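Local coordinates for CRISPR protein (PDB 4MJK), which is a Cas5-family CRISPR-associated protein that probably serves as a subunit of an archaeal type I-A Cascade complex, the assembly that carries the crRNA guide, at residues Ala16-Ala19 with Gly20-Lys23; Lys142-Trp145 with Lys146-Arg149. All coordinates share one frame; numbering follows the deposited sequence.

Interaction 1 of 2, residues Ala16-Ala19 with Gly20-Lys23; sequences ARIA and GLSK
Arg17 and Ile18 meet Gly20 and Leu21 in a short 3-10 turn that follows strand 13-15 in this Cas5-like fold. Ala16, at the start, lends its O to the amide of Ala19 (3.1 Å), the first of a run of i to i+3 bonds. Arg17 O appears to take the next one from Gly20 N, although the placement of that nitrogen is less certain; the guanidinium end of Arg17 leads away from the turn, its side chain lying against Arg113 and Ser152. Ile18 O receives Leu21 N at 3.0 Å, nearly straight at the hydrogen (162°). Thr24 OG1 hydrogen-bonds with both Ile18 O and Leu21 O, but its one proton cannot serve the two carbonyls fully at once. With CG1 of Ile18 between the backbone N and the carbonyl carbon (chi1 56°), CG2 lies beside the backbone N, where it meets Leu21 CD1 at 4.0 Å; both side chains also rest on Leu202 of strand 196-202. The methyl of Ala19 points away from residues 20-23 and rests on Phe28. Leu21 folds back over the turn, its CB 3.4 Å from Ile18 O, and its CD1 meets Ile18 CB at 3.9 Å.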
# COMPACT_ATOMS: atom_id res chain seq x y z
N ALA A 16 6.16 8.39 5.96
CA ALA A 16 6.60 9.56 6.71
C ALA A 16 8.11 9.71 6.52
O ALA A 16 8.92 9.00 7.15
CB ALA A 16 6.25 9.44 8.18
N ARG A 17 8.51 10.64 5.65
CA ARG A 17 9.91 10.73 5.28
C ARG A 17 10.83 11.32 6.37
O ARG A 17 12.05 11.32 6.22
CB ARG A 17 10.06 11.41 3.91
CG ARG A 17 9.50 10.52 2.79
CD ARG A 17 9.53 11.20 1.44
NE ARG A 17 8.36 12.06 1.28
CZ ARG A 17 7.53 11.99 0.25
NH1 ARG A 17 7.76 11.12 -0.73
NH2 ARG A 17 6.47 12.80 0.19
N ILE A 18 10.25 11.76 7.48
CA ILE A 18 11.07 12.13 8.64
C ILE A 18 11.84 10.92 9.21
O ILE A 18 12.69 11.08 10.08
CB ILE A 18 10.29 12.85 9.78
CG1 ILE A 18 9.09 12.02 10.27
CG2 ILE A 18 9.86 14.24 9.32
CD1 ILE A 18 8.35 12.66 11.48
N ALA A 19 11.56 9.73 8.70
CA ALA A 19 12.39 8.57 9.01
C ALA A 19 13.84 8.87 8.63
O ALA A 19 14.76 8.27 9.17
CB ALA A 19 11.88 7.34 8.25
N GLY A 20 14.05 9.80 7.70
CA GLY A 20 15.39 10.14 7.25
C GLY A 20 16.19 10.97 8.24
O GLY A 20 17.42 11.10 8.10
N LEU A 21 15.52 11.54 9.24
CA LEU A 21 16.21 12.37 10.23
C LEU A 21 17.07 11.53 11.17
O LEU A 21 16.76 10.37 11.43
CB LEU A 21 15.22 13.21 11.04
CG LEU A 21 14.31 14.18 10.28
CD1 LEU A 21 13.30 14.79 11.23
CD2 LEU A 21 15.13 15.28 9.58
N SER A 22 18.13 12.12 11.70
CA SER A 22 19.05 11.42 12.60
C SER A 22 18.42 11.03 13.94
O SER A 22 18.82 10.05 14.55
CB SER A 22 20.27 12.30 12.89
OG SER A 22 19.84 13.61 13.24
N LYS A 23 17.45 11.82 14.39
CA LYS A 23 16.82 11.57 15.69
C LYS A 23 15.95 10.30 15.66
O LYS A 23 16.07 9.43 16.53
CB LYS A 23 15.95 12.76 16.11
CG LYS A 23 16.72 14.04 16.37
CD LYS A 23 17.88 13.79 17.31
CE LYS A 23 18.57 15.10 17.71
NZ LYS A 23 19.77 14.85 18.55

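Interaction 2 of 2, residues Lys142-Trp145 with Lys146-Arg149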
# COMPACT_ATOMS: atom_id res chain seq x y z
N LYS A 142 -15.41 19.01 14.57
CA LYS A 142 -15.70 18.90 13.15
C LYS A 142 -14.43 18.84 12.31
O LYS A 142 -14.40 18.16 11.29
CB LYS A 142 -16.60 20.05 12.67
CG LYS A 142 -15.86 21.35 12.36
CD LYS A 142 -16.83 22.47 11.99
CE LYS A 142 -16.16 23.84 12.00
NZ LYS A 142 -15.20 24.05 10.87
N ILE A 143 -13.40 19.56 12.73
CA ILE A 143 -12.15 19.63 11.97
C ILE A 143 -11.47 18.27 11.88
O ILE A 143 -10.90 17.91 10.85
CB ILE A 143 -11.14 20.63 12.59
CG1 ILE A 143 -11.76 22.03 12.71
CG2 ILE A 143 -9.87 20.68 11.75
CD1 ILE A 143 -12.39 22.53 11.43
N LEU A 144 -11.52 17.52 12.98
CA LEU A 144 -10.93 16.19 13.03
C LEU A 144 -11.49 15.32 11.91
O LEU A 144 -10.75 14.54 11.31
CB LEU A 144 -11.14 15.55 14.41
CG LEU A 144 -10.40 16.22 15.58
CD1 LEU A 144 -10.80 15.62 16.93
CD2 LEU A 144 -8.89 16.13 15.39
N TRP A 145 -12.78 15.48 11.61
CA TRP A 145 -13.41 14.67 10.56
C TRP A 145 -12.82 14.93 9.17
O TRP A 145 -12.99 14.12 8.27
CB TRP A 145 -14.91 14.93 10.51
CG TRP A 145 -15.68 14.26 11.60
CD1 TRP A 145 -16.10 14.83 12.77
CD2 TRP A 145 -16.13 12.91 11.61
NE1 TRP A 145 -16.79 13.90 13.51
CE2 TRP A 145 -16.82 12.72 12.82
CE3 TRP A 145 -16.03 11.84 10.72
CZ2 TRP A 145 -17.42 11.50 13.16
CZ3 TRP A 145 -16.61 10.63 11.06
CH2 TRP A 145 -17.29 10.47 12.27
N LYS A 146 -12.12 16.05 9.02
CA LYS A 146 -11.64 16.53 7.72
C LYS A 146 -10.21 16.10 7.37
O LYS A 146 -9.60 16.60 6.41
CB LYS A 146 -11.75 18.05 7.67
CG LYS A 146 -13.19 18.59 7.69
CD LYS A 146 -13.18 20.11 7.51
CE LYS A 146 -14.58 20.69 7.40
NZ LYS A 146 -15.30 20.65 8.71
N ILE A 147 -9.67 15.17 8.14
CA ILE A 147 -8.33 14.67 7.88
C ILE A 147 -8.39 13.65 6.73
O ILE A 147 -9.09 12.64 6.85
CB ILE A 147 -7.75 14.03 9.13
CG1 ILE A 147 -7.51 15.11 10.20
CG2 ILE A 147 -6.44 13.28 8.81
CD1 ILE A 147 -7.16 14.55 11.58
N HIS A 148 -7.65 13.91 5.65
CA HIS A 148 -7.67 13.06 4.45
C HIS A 148 -6.32 12.44 4.12
O HIS A 148 -6.22 11.57 3.25
CB HIS A 148 -8.14 13.85 3.21
CG HIS A 148 -9.49 14.47 3.37
ND1 HIS A 148 -10.59 13.75 3.77
CD2 HIS A 148 -9.92 15.74 3.17
CE1 HIS A 148 -11.65 14.55 3.82
NE2 HIS A 148 -11.26 15.76 3.46
N ARG A 149 -5.27 12.90 4.80
CA ARG A 149 -3.98 12.25 4.67
C ARG A 149 -3.16 12.34 5.94
O ARG A 149 -3.22 13.32 6.67
CB ARG A 149 -3.20 12.80 3.48
CG ARG A 149 -2.90 14.27 3.58
CD ARG A 149 -1.42 14.49 3.56
NE ARG A 149 -1.07 15.87 3.27
CZ ARG A 149 0.13 16.26 2.86
NH1 ARG A 149 1.10 15.36 2.71
NH2 ARG A 149 0.37 17.54 2.62
O HOH W 1 -11.73 12.16 6.90
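Ile143 O accepts the amide of Lys146 (N to O 2.9 Å) and Leu144 O that of Ile147 (a weak bond, N to O 3.4 Å), successive i to i+3 links by which a weakly bonded helical turn passes into a type I beta turn from Leu144 to Ile147.

Lys146 runs back along the helical turn: its CB lies 3.3 Å from Ile143 O and its extended chain bends only at the last torsion (chi4 71°), bringing NZ over the side chain of Lys142, 3.8 Å from CG. Lys142 is likewise bent at its final torsion; the two lysines approach at a slant and their NZ atoms come within 4.0 Å. Asp47 forms a salt bridge with Lys142 and a long, weak ion pair with Lys146, which probably moderates their repulsion.

On the buried side, Ile147 places CG1 beside its own backbone N (chi1 -67°), which carries that branch alongside Leu144 O, 3.5 Å away, and brings CD1 loosely toward Leu144 CD2, at 4.5 Å. Leu144 itself reaches Tyr4 and Val6 of strand 2-10 and Val162 of strand 157-170, and the side chain of Trp145 touches Val159 and Val162 of the latter. A water donates to both Trp145 O and Ile147 O, bridging the two carbonyls.

The arrangement is that of a single helical turn leading into a type I beta turn, with Ile143 on helix 33-46, Leu144 on the antiparallel sheet, Ile147 between Ala39, Val40 and Val159, and exposed lysines on the outer side, here on the way into strand 157-170 of the Cas5 fold.

In the fold
Interaction 1 closes before interaction 2 opens along the chain; their centres lie 24 Å apart and their nearest atoms about 6 Å, without touching. Both are tight turns, one after strand 13-15 and the other at helix 141-144, and helix 33-46 is their shared neighbour: residues 16-19 touch its beginning at Thr34 and Thr35, residues 142-149 its stretch from Ala39 to Ile44. Residues 142-149 also pack against strands 2-10 and 157-170, adjacent in the six-stranded antiparallel sheet, whereas residues 16-23 lean on strand 196-202. The two turns thus lie against the beginning and the middle-to-later part of one helix, joining it to different strands of a single Cas5-like chain.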